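Local structure of superoxide dismutase [Mn/Fe] (Aeropyrum pernix, 3AK2) at residues V2-Y7 with K49-L54; P21-E26 with G180-N185; G109-F114 with N185-V190; R143-E148 with A156-I161. The protein catalyses the dismutation of superoxide to oxygen and hydrogen peroxide at a metal site that can probably work with either manganese or iron. All coordinates share one frame; numbering follows the deposited sequence.

Interaction 1 (V2-Y7 with K49-L54); sequences VSFKRY and KIEKHL
Ser3 is the first residue of the N-terminal arm to meet the helix, and it does so through Glu51. Its OG donates a hydrogen bond to Glu51 OE1 at 2.7 Å. The acceptor is met on its syn side, with the donor 22° out of the carboxylate plane. Glu51 reaches the arm with CG anti to the backbone N (chi1 -178°) and the rest of its chain extended. Phe4 turns the edge of its ring to the other carboxylate oxygen, with CE1 3.9 Å from Glu51 OE2. Arg6 then folds back along the arm. Its NH1 donates to Ser3 OG at 2.7 Å, almost exactly in the guanidinium plane, and also to Phe4 O. These bonds fix the rotation of the arginine head. One face of the guanidinium lies over Phe4 CE1. Its NH2 stays 4.0 Å from Glu51 OE2, too far for a salt bridge, and water 1 joins the two: it accepts from Arg6 NH2 and donates to Glu51 OE2. The second subunit packs against both Val2 and Leu54. The arrangement is a surface contact between an extended N-terminal arm and the last turns of helix 25-54, part of the alpha-hairpin domain of iron/manganese superoxide dismutases.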
loop_
_atom_site.group_PDB
_atom_site.type_symbol
_atom_site.label_atom_id
_atom_site.label_comp_id
_atom_site.label_asym_id
_atom_site.label_seq_id
_atom_site.Cartn_x
_atom_site.Cartn_y
_atom_site.Cartn_z
ATOM N N VAL A 2 -4.000 16.553 -28.912
ATOM C CA VAL A 2 -2.645 16.244 -29.370
ATOM C C VAL A 2 -2.155 15.000 -28.631
ATOM O O VAL A 2 -2.335 14.885 -27.417
ATOM C CB VAL A 2 -1.665 17.422 -29.110
ATOM C CG1 VAL A 2 -0.279 17.116 -29.680
ATOM C CG2 VAL A 2 -2.201 18.721 -29.701
ATOM N N SER A 3 -1.547 14.070 -29.366
ATOM C CA SER A 3 -1.003 12.852 -28.770
ATOM C C SER A 3 0.066 13.190 -27.737
ATOM O O SER A 3 0.894 14.079 -27.956
ATOM C CB SER A 3 -0.426 11.928 -29.842
ATOM O OG SER A 3 -0.219 10.628 -29.314
ATOM N N PHE A 4 0.036 12.476 -26.613
ATOM C CA PHE A 4 0.953 12.724 -25.502
ATOM C C PHE A 4 2.414 12.663 -25.918
ATOM O O PHE A 4 2.789 11.892 -26.811
ATOM C CB PHE A 4 0.682 11.757 -24.337
ATOM C CG PHE A 4 1.107 10.331 -24.596
ATOM C CD1 PHE A 4 0.275 9.451 -25.289
ATOM C CD2 PHE A 4 2.327 9.859 -24.116
ATOM C CE1 PHE A 4 0.661 8.130 -25.515
ATOM C CE2 PHE A 4 2.723 8.541 -24.334
ATOM C CZ PHE A 4 1.887 7.674 -25.035
ATOM N N LYS A 5 3.232 13.491 -25.271
ATOM C CA LYS A 5 4.674 13.409 -25.434
ATOM C C LYS A 5 5.157 12.169 -24.694
ATOM O O LYS A 5 4.892 11.999 -23.501
ATOM C CB LYS A 5 5.373 14.669 -24.913
ATOM C CG LYS A 5 6.890 14.641 -25.075
ATOM C CD LYS A 5 7.525 15.984 -24.743
ATOM C CE LYS A 5 9.048 15.905 -24.766
ATOM N NZ LYS A 5 9.600 15.663 -26.131
ATOM N N ARG A 6 5.848 11.304 -25.426
ATOM C CA ARG A 6 6.343 10.045 -24.886
ATOM C C ARG A 6 7.511 10.273 -23.952
ATOM O O ARG A 6 8.345 11.155 -24.184
ATOM C CB ARG A 6 6.794 9.118 -26.018
ATOM C CG ARG A 6 5.733 8.162 -26.531
ATOM C CD ARG A 6 4.628 8.888 -27.272
ATOM N NE ARG A 6 3.670 7.954 -27.857
ATOM C CZ ARG A 6 2.502 8.310 -28.382
ATOM N NH1 ARG A 6 2.130 9.585 -28.387
ATOM N NH2 ARG A 6 1.697 7.386 -28.890
ATOM N N TYR A 7 7.564 9.470 -22.894
ATOM C CA TYR A 7 8.752 9.390 -22.054
ATOM C C TYR A 7 9.834 8.644 -22.815
ATOM O O TYR A 7 9.543 7.807 -23.671
ATOM C CB TYR A 7 8.422 8.705 -20.721
ATOM C CG TYR A 7 7.324 9.438 -19.999
ATOM C CD1 TYR A 7 6.037 8.911 -19.929
ATOM C CD2 TYR A 7 7.555 10.693 -19.439
ATOM C CE1 TYR A 7 5.018 9.604 -19.292
ATOM C CE2 TYR A 7 6.540 11.393 -18.813
ATOM C CZ TYR A 7 5.276 10.846 -18.743
ATOM O OH TYR A 7 4.260 11.531 -18.122
ATOM N N LYS A 49 -3.282 3.859 -23.465
ATOM C CA LYS A 49 -4.618 3.409 -23.083
ATOM C C LYS A 49 -5.555 4.575 -22.789
ATOM O O LYS A 49 -6.715 4.570 -23.212
ATOM C CB LYS A 49 -4.549 2.453 -21.897
ATOM C CG LYS A 49 -3.931 1.118 -22.258
ATOM C CD LYS A 49 -3.623 0.275 -21.040
ATOM C CE LYS A 49 -2.731 -0.895 -21.428
ATOM N NZ LYS A 49 -2.344 -1.712 -20.250
ATOM N N ILE A 50 -5.057 5.578 -22.071
ATOM C CA ILE A 50 -5.847 6.769 -21.792
ATOM C C ILE A 50 -6.223 7.467 -23.103
ATOM O O ILE A 50 -7.381 7.844 -23.297
ATOM C CB ILE A 50 -5.125 7.716 -20.802
ATOM C CG1 ILE A 50 -4.997 7.028 -19.438
ATOM C CG2 ILE A 50 -5.880 9.041 -20.663
ATOM C CD1 ILE A 50 -4.079 7.711 -18.446
ATOM N N GLU A 51 -5.258 7.594 -24.010
ATOM C CA GLU A 51 -5.501 8.194 -25.324
ATOM C C GLU A 51 -6.593 7.456 -26.110
ATOM O O GLU A 51 -7.534 8.078 -26.611
ATOM C CB GLU A 51 -4.200 8.255 -26.128
ATOM C CG GLU A 51 -4.334 8.907 -27.493
ATOM C CD GLU A 51 -3.014 9.009 -28.233
ATOM O OE1 GLU A 51 -2.806 10.028 -28.917
ATOM O OE2 GLU A 51 -2.182 8.077 -28.134
ATOM N N LYS A 52 -6.469 6.136 -26.211
ATOM C CA LYS A 52 -7.459 5.328 -26.926
ATOM C C LYS A 52 -8.848 5.424 -26.289
ATOM O O LYS A 52 -9.864 5.456 -26.995
ATOM C CB LYS A 52 -6.999 3.873 -27.006
ATOM C CG LYS A 52 -5.858 3.629 -27.980
ATOM C CD LYS A 52 -5.425 2.176 -27.942
ATOM C CE LYS A 52 -4.202 1.941 -28.808
ATOM N NZ LYS A 52 -3.657 0.567 -28.614
ATOM N N HIS A 53 -8.892 5.470 -24.961
ATOM C CA HIS A 53 -10.138 5.692 -24.232
ATOM C C HIS A 53 -10.776 7.027 -24.617
ATOM O O HIS A 53 -11.968 7.086 -24.928
ATOM C CB HIS A 53 -9.901 5.641 -22.719
ATOM C CG HIS A 53 -10.977 6.308 -21.915
ATOM N ND1 HIS A 53 -12.160 5.681 -21.588
ATOM C CD2 HIS A 53 -11.048 7.551 -21.379
ATOM C CE1 HIS A 53 -12.913 6.508 -20.883
ATOM N NE2 HIS A 53 -12.262 7.649 -20.744
ATOM N N LEU A 54 -9.974 8.090 -24.597
ATOM C CA LEU A 54 -10.457 9.435 -24.898
ATOM C C LEU A 54 -10.917 9.567 -26.349
ATOM O O LEU A 54 -11.791 10.378 -26.651
ATOM C CB LEU A 54 -9.384 10.482 -24.574
ATOM C CG LEU A 54 -9.061 10.742 -23.097
ATOM C CD1 LEU A 54 -7.737 11.482 -22.959
ATOM C CD2 LEU A 54 -10.182 11.501 -22.390
HETATM O O HOH W 1 -0.623 7.933 -30.348
#

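Interaction 2 (P21-E26 with G180-N185); sequences PYIIEE and GSYVEN
Tyr22 meets Asn185 edge-on. The amide oxygen OD1 of Asn185 sits 3.3 Å from Tyr22 CD2. OD1 lies near the plane of the phenol ring, so it meets the C-H edge and not the pi face; ring and amide planes are 36° apart. Beside this pair, Ile23 CD1 approaches the edge of the Tyr182 ring at CE1, 4.2 Å away. This second touch is purely apolar.

The next shell holds the Asn185 amide in place. Its ND2 donates to Ser181 O, one turn back in the same helix, at 2.9 Å. That carbonyl also accepts the backbone N of Asn185, and the two donors come from opposite faces of its plane. Pro21 CD rests on one face of the Tyr22 ring, offset toward the rim. A cis peptide bond precedes this proline. The Tyr182 hydroxyl is hydrogen-bonded to the backbone O of Asp165, a manganese ligand, and the Tyr182 side chain is about 8 Å from the metal.

Further out, Tyr22 O is bonded to Tyr175 OH. The contact therefore joins the lead-in to helix 25-54 with helix 179-186, beside helix 172-175, while Tyr182 also packs on Ile164 of strand 159-165.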
loop_
_atom_site.group_PDB
_atom_site.type_symbol
_atom_site.label_atom_id
_atom_site.label_comp_id
_atom_site.label_asym_id
_atom_site.label_seq_id
_atom_site.Cartn_x
_atom_site.Cartn_y
_atom_site.Cartn_z
ATOM N N PRO A 21 34.664 0.350 -7.952
ATOM C CA PRO A 21 34.217 -0.975 -7.517
ATOM C C PRO A 21 32.899 -0.989 -6.731
ATOM O O PRO A 21 32.442 -2.055 -6.332
ATOM C CB PRO A 21 35.360 -1.424 -6.606
ATOM C CG PRO A 21 35.831 -0.163 -5.982
ATOM C CD PRO A 21 35.646 0.925 -7.013
ATOM N N TYR A 22 32.302 0.181 -6.524
ATOM C CA TYR A 22 31.157 0.323 -5.616
ATOM C C TYR A 22 29.852 -0.261 -6.146
ATOM O O TYR A 22 29.089 -0.857 -5.387
ATOM C CB TYR A 22 31.008 1.783 -5.191
ATOM C CG TYR A 22 32.298 2.294 -4.596
ATOM C CD1 TYR A 22 33.109 3.190 -5.293
ATOM C CD2 TYR A 22 32.738 1.827 -3.360
ATOM C CE1 TYR A 22 34.319 3.633 -4.748
ATOM C CE2 TYR A 22 33.936 2.257 -2.811
ATOM C CZ TYR A 22 34.717 3.159 -3.506
ATOM O OH TYR A 22 35.904 3.578 -2.943
ATOM N N ILE A 23 29.607 -0.098 -7.443
ATOM C CA ILE A 23 28.489 -0.766 -8.104
ATOM C C ILE A 23 29.009 -1.367 -9.403
ATOM O O ILE A 23 29.501 -0.644 -10.267
ATOM C CB ILE A 23 27.295 0.186 -8.377
ATOM C CG1 ILE A 23 26.901 0.949 -7.106
ATOM C CG2 ILE A 23 26.109 -0.608 -8.910
ATOM C CD1 ILE A 23 25.879 2.057 -7.325
ATOM N N ILE A 24 28.901 -2.688 -9.533
ATOM C CA ILE A 24 29.500 -3.399 -10.670
ATOM C C ILE A 24 28.802 -3.130 -12.003
ATOM O O ILE A 24 27.607 -2.791 -12.049
ATOM C CB ILE A 24 29.609 -4.936 -10.437
ATOM C CG1 ILE A 24 28.239 -5.552 -10.125
ATOM C CG2 ILE A 24 30.643 -5.252 -9.349
ATOM C CD1 ILE A 24 28.215 -7.076 -10.169
ATOM N N GLU A 25 29.562 -3.296 -13.082
ATOM C CA GLU A 25 29.086 -3.051 -14.439
ATOM C C GLU A 25 27.808 -3.813 -14.778
ATOM O O GLU A 25 26.904 -3.246 -15.396
ATOM C CB GLU A 25 30.186 -3.391 -15.454
ATOM C CG GLU A 25 29.815 -3.133 -16.911
ATOM C CD GLU A 25 30.926 -3.501 -17.879
ATOM O OE1 GLU A 25 31.536 -4.577 -17.711
ATOM O OE2 GLU A 25 31.179 -2.714 -18.817
ATOM N N GLU A 26 27.726 -5.085 -14.386
ATOM C CA GLU A 26 26.570 -5.897 -14.768
ATOM C C GLU A 26 25.280 -5.329 -14.190
ATOM O O GLU A 26 24.248 -5.328 -14.862
ATOM C CB GLU A 26 26.723 -7.365 -14.370
ATOM C CG GLU A 26 25.625 -8.242 -14.975
ATOM C CD GLU A 26 25.671 -9.689 -14.534
ATOM O OE1 GLU A 26 24.819 -10.462 -15.021
ATOM O OE2 GLU A 26 26.536 -10.054 -13.710
ATOM N N GLY A 180 22.916 -3.384 3.603
ATOM C CA GLY A 180 23.656 -2.457 4.461
ATOM C C GLY A 180 25.010 -2.076 3.887
ATOM O O GLY A 180 25.379 -0.897 3.862
ATOM N N SER A 181 25.745 -3.079 3.410
ATOM C CA SER A 181 27.045 -2.845 2.785
ATOM C C SER A 181 26.900 -2.040 1.494
ATOM O O SER A 181 27.710 -1.158 1.219
ATOM C CB SER A 181 27.763 -4.165 2.513
ATOM O OG SER A 181 29.013 -3.942 1.889
ATOM N N TYR A 182 25.857 -2.330 0.718
ATOM C CA TYR A 182 25.569 -1.553 -0.485
ATOM C C TYR A 182 25.375 -0.072 -0.178
ATOM O O TYR A 182 25.982 0.781 -0.827
ATOM C CB TYR A 182 24.348 -2.115 -1.213
ATOM C CG TYR A 182 23.690 -1.167 -2.195
ATOM C CD1 TYR A 182 24.348 -0.757 -3.355
ATOM C CD2 TYR A 182 22.394 -0.706 -1.973
ATOM C CE1 TYR A 182 23.737 0.106 -4.262
ATOM C CE2 TYR A 182 21.769 0.153 -2.875
ATOM C CZ TYR A 182 22.444 0.550 -4.020
ATOM O OH TYR A 182 21.844 1.395 -4.930
ATOM N N VAL A 183 24.534 0.223 0.814
ATOM C CA VAL A 183 24.230 1.605 1.189
ATOM C C VAL A 183 25.490 2.336 1.655
ATOM O O VAL A 183 25.729 3.481 1.268
ATOM C CB VAL A 183 23.126 1.664 2.275
ATOM C CG1 VAL A 183 22.953 3.080 2.822
ATOM C CG2 VAL A 183 21.804 1.128 1.724
ATOM N N GLU A 184 26.298 1.661 2.470
ATOM C CA GLU A 184 27.551 2.239 2.951
ATOM C C GLU A 184 28.498 2.575 1.796
ATOM O O GLU A 184 29.115 3.644 1.775
ATOM C CB GLU A 184 28.231 1.302 3.955
ATOM C CG GLU A 184 27.517 1.202 5.306
ATOM C CD GLU A 184 27.456 2.528 6.053
ATOM O OE1 GLU A 184 28.438 3.301 5.999
ATOM O OE2 GLU A 184 26.425 2.791 6.706
ATOM N N ASN A 185 28.589 1.665 0.833
ATOM C CA ASN A 185 29.448 1.853 -0.332
ATOM C C ASN A 185 28.950 2.919 -1.306
ATOM O O ASN A 185 29.747 3.606 -1.945
ATOM C CB ASN A 185 29.664 0.524 -1.053
ATOM C CG ASN A 185 30.809 -0.270 -0.466
ATOM O OD1 ASN A 185 31.974 0.042 -0.704
ATOM N ND2 ASN A 185 30.485 -1.304 0.302
#

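Interaction 3 (G109-F114 with N185-V190); sequences GGFEKF and NWWNVV
The Trp187 indole meets Phe114 and Phe111 with the outer corner of its six-membered ring, while one of its faces is covered by Trp186 CZ3, 3.7 Å above the plane and over its centre. The Phe114 ring has Phe111 O at its edge, in plane. This aromatic cluster belongs to the C-terminal alpha/beta domain of the iron/manganese superoxide dismutase fold. It packs the first turn of helix 111-123 against the 3-10 turn that follows helix 179-186.

Phe114 and Trp187 make the closer pair. Their planes stand at 83°, and the centroids of the Phe114 ring and the Trp187 six-membered ring are 5.9 Å apart. Phe114 is directed there with CG anti to its backbone N (chi1 156°). Phe111 reaches the same corner more distantly, its CZ 4.4 Å from Trp187 CZ3.

Outer partners complete the setting. Trp187 NE1 is hydrogen-bonded to Ser119 OG, Lys115 makes a cation-pi contact with the indole, and both Phe114 and Trp187 touch Trp192 of helix 192-205. The bond to Ser119 probably helps hold the rotation of the buried indole. The tightest touch across the contact is Phe114 CE2 against Trp187 CH2, at 3.7 Å.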
loop_
_atom_site.group_PDB
_atom_site.type_symbol
_atom_site.label_atom_id
_atom_site.label_comp_id
_atom_site.label_asym_id
_atom_site.label_seq_id
_atom_site.Cartn_x
_atom_site.Cartn_y
_atom_site.Cartn_z
ATOM N N GLY A 109 22.186 18.743 12.034
ATOM C CA GLY A 109 23.303 18.888 12.963
ATOM C C GLY A 109 24.623 18.422 12.373
ATOM O O GLY A 109 25.505 17.957 13.096
ATOM N N GLY A 110 24.757 18.540 11.055
ATOM C CA GLY A 110 26.015 18.226 10.383
ATOM C C GLY A 110 25.968 16.992 9.506
ATOM O O GLY A 110 25.007 16.211 9.553
ATOM N N PHE A 111 27.018 16.809 8.709
ATOM C CA PHE A 111 27.039 15.749 7.705
ATOM C C PHE A 111 26.975 14.333 8.272
ATOM O O PHE A 111 26.259 13.490 7.734
ATOM C CB PHE A 111 28.233 15.884 6.754
ATOM C CG PHE A 111 28.247 14.837 5.681
ATOM C CD1 PHE A 111 27.343 14.905 4.628
ATOM C CD2 PHE A 111 29.124 13.760 5.742
ATOM C CE1 PHE A 111 27.327 13.934 3.639
ATOM C CE2 PHE A 111 29.115 12.780 4.756
ATOM C CZ PHE A 111 28.214 12.869 3.703
ATOM N N GLU A 112 27.712 14.061 9.343
ATOM C CA GLU A 112 27.714 12.713 9.910
ATOM C C GLU A 112 26.350 12.307 10.476
ATOM O O GLU A 112 25.915 11.169 10.289
ATOM C CB GLU A 112 28.830 12.532 10.948
ATOM C CG GLU A 112 30.250 12.623 10.373
ATOM C CD GLU A 112 30.531 11.626 9.249
ATOM O OE1 GLU A 112 30.074 10.463 9.327
ATOM O OE2 GLU A 112 31.226 12.008 8.284
ATOM N N LYS A 113 25.675 13.236 11.149
ATOM C CA LYS A 113 24.324 12.980 11.652
ATOM C C LYS A 113 23.340 12.746 10.501
ATOM O O LYS A 113 22.524 11.820 10.557
ATOM C CB LYS A 113 23.845 14.113 12.562
ATOM C CG LYS A 113 24.463 14.104 13.960
ATOM C CD LYS A 113 23.881 15.212 14.837
ATOM C CE LYS A 113 24.528 15.242 16.220
ATOM N NZ LYS A 113 24.278 13.986 16.981
ATOM N N PHE A 114 23.435 13.573 9.458
ATOM C CA PHE A 114 22.627 13.394 8.248
ATOM C C PHE A 114 22.888 12.037 7.594
ATOM O O PHE A 114 21.952 11.316 7.245
ATOM C CB PHE A 114 22.893 14.514 7.234
ATOM C CG PHE A 114 22.588 14.124 5.809
ATOM C CD1 PHE A 114 21.281 14.156 5.328
ATOM C CD2 PHE A 114 23.605 13.696 4.958
ATOM C CE1 PHE A 114 20.996 13.774 4.021
ATOM C CE2 PHE A 114 23.326 13.309 3.654
ATOM C CZ PHE A 114 22.019 13.354 3.183
ATOM N N ASN A 185 28.589 1.665 0.833
ATOM C CA ASN A 185 29.448 1.853 -0.332
ATOM C C ASN A 185 28.950 2.919 -1.306
ATOM O O ASN A 185 29.747 3.606 -1.945
ATOM C CB ASN A 185 29.664 0.524 -1.053
ATOM C CG ASN A 185 30.809 -0.270 -0.466
ATOM O OD1 ASN A 185 31.974 0.042 -0.704
ATOM N ND2 ASN A 185 30.485 -1.304 0.302
ATOM N N TRP A 186 27.631 3.063 -1.399
ATOM C CA TRP A 186 27.006 4.022 -2.311
ATOM C C TRP A 186 27.456 5.466 -2.067
ATOM O O TRP A 186 27.562 6.254 -3.007
ATOM C CB TRP A 186 25.482 3.887 -2.227
ATOM C CG TRP A 186 24.685 4.961 -2.909
ATOM C CD1 TRP A 186 24.326 5.009 -4.226
ATOM C CD2 TRP A 186 24.120 6.122 -2.293
ATOM N NE1 TRP A 186 23.578 6.137 -4.469
ATOM C CE2 TRP A 186 23.435 6.838 -3.300
ATOM C CE3 TRP A 186 24.126 6.628 -0.986
ATOM C CZ2 TRP A 186 22.762 8.035 -3.040
ATOM C CZ3 TRP A 186 23.457 7.816 -0.729
ATOM C CH2 TRP A 186 22.781 8.505 -1.752
ATOM N N TRP A 187 27.752 5.806 -0.813
ATOM C CA TRP A 187 28.234 7.149 -0.486
ATOM C C TRP A 187 29.473 7.550 -1.284
ATOM O O TRP A 187 29.681 8.729 -1.558
ATOM C CB TRP A 187 28.510 7.278 1.011
ATOM C CG TRP A 187 27.263 7.212 1.822
ATOM C CD1 TRP A 187 26.799 6.140 2.526
ATOM C CD2 TRP A 187 26.296 8.253 1.988
ATOM N NE1 TRP A 187 25.603 6.451 3.130
ATOM C CE2 TRP A 187 25.274 7.743 2.820
ATOM C CE3 TRP A 187 26.197 9.571 1.521
ATOM C CZ2 TRP A 187 24.162 8.506 3.191
ATOM C CZ3 TRP A 187 25.091 10.329 1.893
ATOM C CH2 TRP A 187 24.091 9.792 2.724
ATOM N N ASN A 188 30.274 6.562 -1.673
ATOM C CA ASN A 188 31.508 6.816 -2.416
ATOM C C ASN A 188 31.306 7.249 -3.863
ATOM O O ASN A 188 32.260 7.664 -4.529
ATOM C CB ASN A 188 32.418 5.594 -2.346
ATOM C CG ASN A 188 32.855 5.286 -0.937
ATOM O OD1 ASN A 188 33.560 6.077 -0.309
ATOM N ND2 ASN A 188 32.432 4.139 -0.423
ATOM N N VAL A 189 30.065 7.165 -4.348
ATOM C CA VAL A 189 29.746 7.605 -5.709
ATOM C C VAL A 189 28.692 8.723 -5.782
ATOM O O VAL A 189 28.256 9.094 -6.868
ATOM C CB VAL A 189 29.342 6.418 -6.645
ATOM C CG1 VAL A 189 30.490 5.419 -6.795
ATOM C CG2 VAL A 189 28.068 5.724 -6.153
ATOM N N VAL A 190 28.300 9.273 -4.634
ATOM C CA VAL A 190 27.323 10.368 -4.622
ATOM C C VAL A 190 27.891 11.607 -5.311
ATOM O O VAL A 190 28.991 12.061 -4.988
ATOM C CB VAL A 190 26.847 10.727 -3.195
ATOM C CG1 VAL A 190 25.990 11.992 -3.208
ATOM C CG2 VAL A 190 26.075 9.571 -2.592
#

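Interaction 4 (R143-E148 with A156-I161); sequences RILQVE and AGLVPI. With EDO (1,2-ethanediol), chain F.
Leu145 holds CG between its backbone N and its carbonyl carbon (chi1 74°), and this turns its methyl groups to Leu158. Leu158 has CG anti to its own carbonyl carbon (chi1 -59°) with its CB directed at the strand. The two leucines therefore reach toward each other tip to tip. Leu145 CD2 lies 3.9 Å from Leu158 CD1, and Leu145 CD1 is only slightly farther from the same methyl. The other Leu158 methyl, CD2, comes within 4.4 Å of Arg143 CG, so the aliphatic base of the arginine lengthens the greasy patch.

No hydrogen bond crosses between the segments. Strands 141-148 and 159-165 are the outer strands of a three-stranded antiparallel sheet, and strand 129-136 runs between them. Leu158, just before its strand, bridges over Ala134 of that middle strand.

The polar ends point elsewhere. The Arg143 guanidinium forms a salt bridge with Glu141, and its NE is bonded to Tyr7 OH of the second subunit. At the far end of the strand, Glu148 OE2 accepts a hydrogen bond from O2 of an ethanediol, probably from the crystallisation liquor, at 2.8 Å. Glu148 also pairs with Arg67 of the second subunit and Lys149 of the third. With no polar link between its segments, the contact is van der Waals packing, and the buried charges of Arg143 and Glu148 are met by partners beyond it, within the chain and in other subunits.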
loop_
_atom_site.group_PDB
_atom_site.type_symbol
_atom_site.label_atom_id
_atom_site.label_comp_id
_atom_site.label_asym_id
_atom_site.label_seq_id
_atom_site.Cartn_x
_atom_site.Cartn_y
_atom_site.Cartn_z
ATOM N N ARG A 143 14.038 17.438 3.973
ATOM C CA ARG A 143 13.337 16.376 4.683
ATOM C C ARG A 143 13.849 15.044 4.155
ATOM O O ARG A 143 14.153 14.919 2.970
ATOM C CB ARG A 143 11.825 16.462 4.431
ATOM C CG ARG A 143 11.123 17.733 4.923
ATOM C CD ARG A 143 10.978 17.734 6.438
ATOM N NE ARG A 143 10.259 18.903 6.946
ATOM C CZ ARG A 143 10.842 20.009 7.399
ATOM N NH1 ARG A 143 10.098 21.009 7.852
ATOM N NH2 ARG A 143 12.163 20.123 7.405
ATOM N N ILE A 144 13.950 14.051 5.031
ATOM C CA ILE A 144 14.271 12.689 4.608
ATOM C C ILE A 144 13.026 11.823 4.742
ATOM O O ILE A 144 12.282 11.936 5.721
ATOM C CB ILE A 144 15.457 12.078 5.415
ATOM C CG1 ILE A 144 16.733 12.895 5.186
ATOM C CG2 ILE A 144 15.692 10.601 5.041
ATOM C CD1 ILE A 144 17.892 12.532 6.110
ATOM N N LEU A 145 12.793 10.973 3.745
ATOM C CA LEU A 145 11.723 9.976 3.831
ATOM C C LEU A 145 12.076 8.712 3.050
ATOM O O LEU A 145 13.076 8.674 2.320
ATOM C CB LEU A 145 10.373 10.552 3.365
ATOM C CG LEU A 145 10.126 10.781 1.868
ATOM C CD1 LEU A 145 8.633 10.842 1.580
ATOM C CD2 LEU A 145 10.831 12.022 1.330
ATOM N N GLN A 146 11.257 7.676 3.230
ATOM C CA GLN A 146 11.329 6.468 2.419
ATOM C C GLN A 146 10.210 6.453 1.397
ATOM O O GLN A 146 9.121 7.010 1.627
ATOM C CB GLN A 146 11.151 5.223 3.275
ATOM C CG GLN A 146 12.220 4.993 4.312
ATOM C CD GLN A 146 11.896 3.818 5.205
ATOM O OE1 GLN A 146 10.731 3.455 5.379
ATOM N NE2 GLN A 146 12.928 3.216 5.787
ATOM N N VAL A 147 10.470 5.778 0.286
ATOM C CA VAL A 147 9.430 5.451 -0.678
ATOM C C VAL A 147 9.456 3.938 -0.882
ATOM O O VAL A 147 10.531 3.357 -1.057
ATOM C CB VAL A 147 9.645 6.203 -2.016
ATOM C CG1 VAL A 147 8.670 5.725 -3.085
ATOM C CG2 VAL A 147 9.530 7.714 -1.814
ATOM N N GLU A 148 8.289 3.300 -0.824
ATOM C CA GLU A 148 8.162 1.873 -1.131
ATOM C C GLU A 148 7.724 1.717 -2.585
ATOM O O GLU A 148 7.039 2.590 -3.124
ATOM C CB GLU A 148 7.190 1.192 -0.163
ATOM C CG GLU A 148 7.769 1.056 1.245
ATOM C CD GLU A 148 6.837 0.390 2.245
ATOM O OE1 GLU A 148 7.048 0.606 3.456
ATOM O OE2 GLU A 148 5.903 -0.342 1.833
ATOM N N ALA A 156 2.982 14.611 -2.377
ATOM C CA ALA A 156 3.025 15.816 -3.181
ATOM C C ALA A 156 4.003 16.806 -2.554
ATOM O O ALA A 156 4.348 16.700 -1.370
ATOM C CB ALA A 156 1.642 16.429 -3.265
ATOM N N GLY A 157 4.459 17.751 -3.369
ATOM C CA GLY A 157 5.269 18.874 -2.896
ATOM C C GLY A 157 6.754 18.603 -2.794
ATOM O O GLY A 157 7.556 19.223 -3.492
ATOM N N LEU A 158 7.119 17.672 -1.919
ATOM C CA LEU A 158 8.520 17.318 -1.701
ATOM C C LEU A 158 9.245 17.034 -3.006
ATOM O O LEU A 158 8.784 16.236 -3.821
ATOM C CB LEU A 158 8.627 16.106 -0.778
ATOM C CG LEU A 158 8.003 16.228 0.612
ATOM C CD1 LEU A 158 8.226 14.941 1.385
ATOM C CD2 LEU A 158 8.553 17.416 1.384
ATOM N N VAL A 159 10.378 17.703 -3.195
ATOM C CA VAL A 159 11.170 17.576 -4.411
ATOM C C VAL A 159 12.406 16.734 -4.108
ATOM O O VAL A 159 13.300 17.212 -3.409
ATOM C CB VAL A 159 11.635 18.961 -4.912
ATOM C CG1 VAL A 159 12.493 18.822 -6.171
ATOM C CG2 VAL A 159 10.442 19.879 -5.159
ATOM N N PRO A 160 12.473 15.485 -4.615
ATOM C CA PRO A 160 13.684 14.692 -4.390
ATOM C C PRO A 160 14.912 15.343 -5.017
ATOM O O PRO A 160 14.893 15.695 -6.200
ATOM C CB PRO A 160 13.370 13.354 -5.082
ATOM C CG PRO A 160 11.886 13.303 -5.164
ATOM C CD PRO A 160 11.468 14.732 -5.386
ATOM N N ILE A 161 15.956 15.533 -4.212
ATOM C CA ILE A 161 17.228 16.054 -4.724
ATOM C C ILE A 161 18.356 15.020 -4.673
ATOM O O ILE A 161 19.350 15.141 -5.398
ATOM C CB ILE A 161 17.653 17.392 -4.049
ATOM C CG1 ILE A 161 17.935 17.213 -2.549
ATOM C CG2 ILE A 161 16.599 18.471 -4.308
ATOM C CD1 ILE A 161 18.628 18.414 -1.895
HETATM C C1 EDO F . 3.643 -2.796 -1.588
HETATM O O1 EDO F . 3.996 -3.200 -2.914
HETATM C C2 EDO F . 4.392 -1.519 -1.236
HETATM O O2 EDO F . 5.581 -1.864 -0.519
#

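How the interactions relate
From the N terminus, interaction 1 opens first and closes at 49-54, tying the N-terminal arm to the end of helix 25-54. Interaction 2 starts within that span, at 21-26, and closes only at 180-185, so the two cross. It joins the alpha-hairpin region to the C-terminal domain. Interaction 3 opens at 109-114 and closes at 185-190. It crosses interaction 2, shares Asn185 with it and touches it where Tyr22 packs on Asn188 and Val189. Interaction 4, a short closure between the two outer strands of the sheet, is enclosed by both long loops and meets interaction 3 through Phe114 and Ile144. Interactions 1 and 4 both border the second subunit.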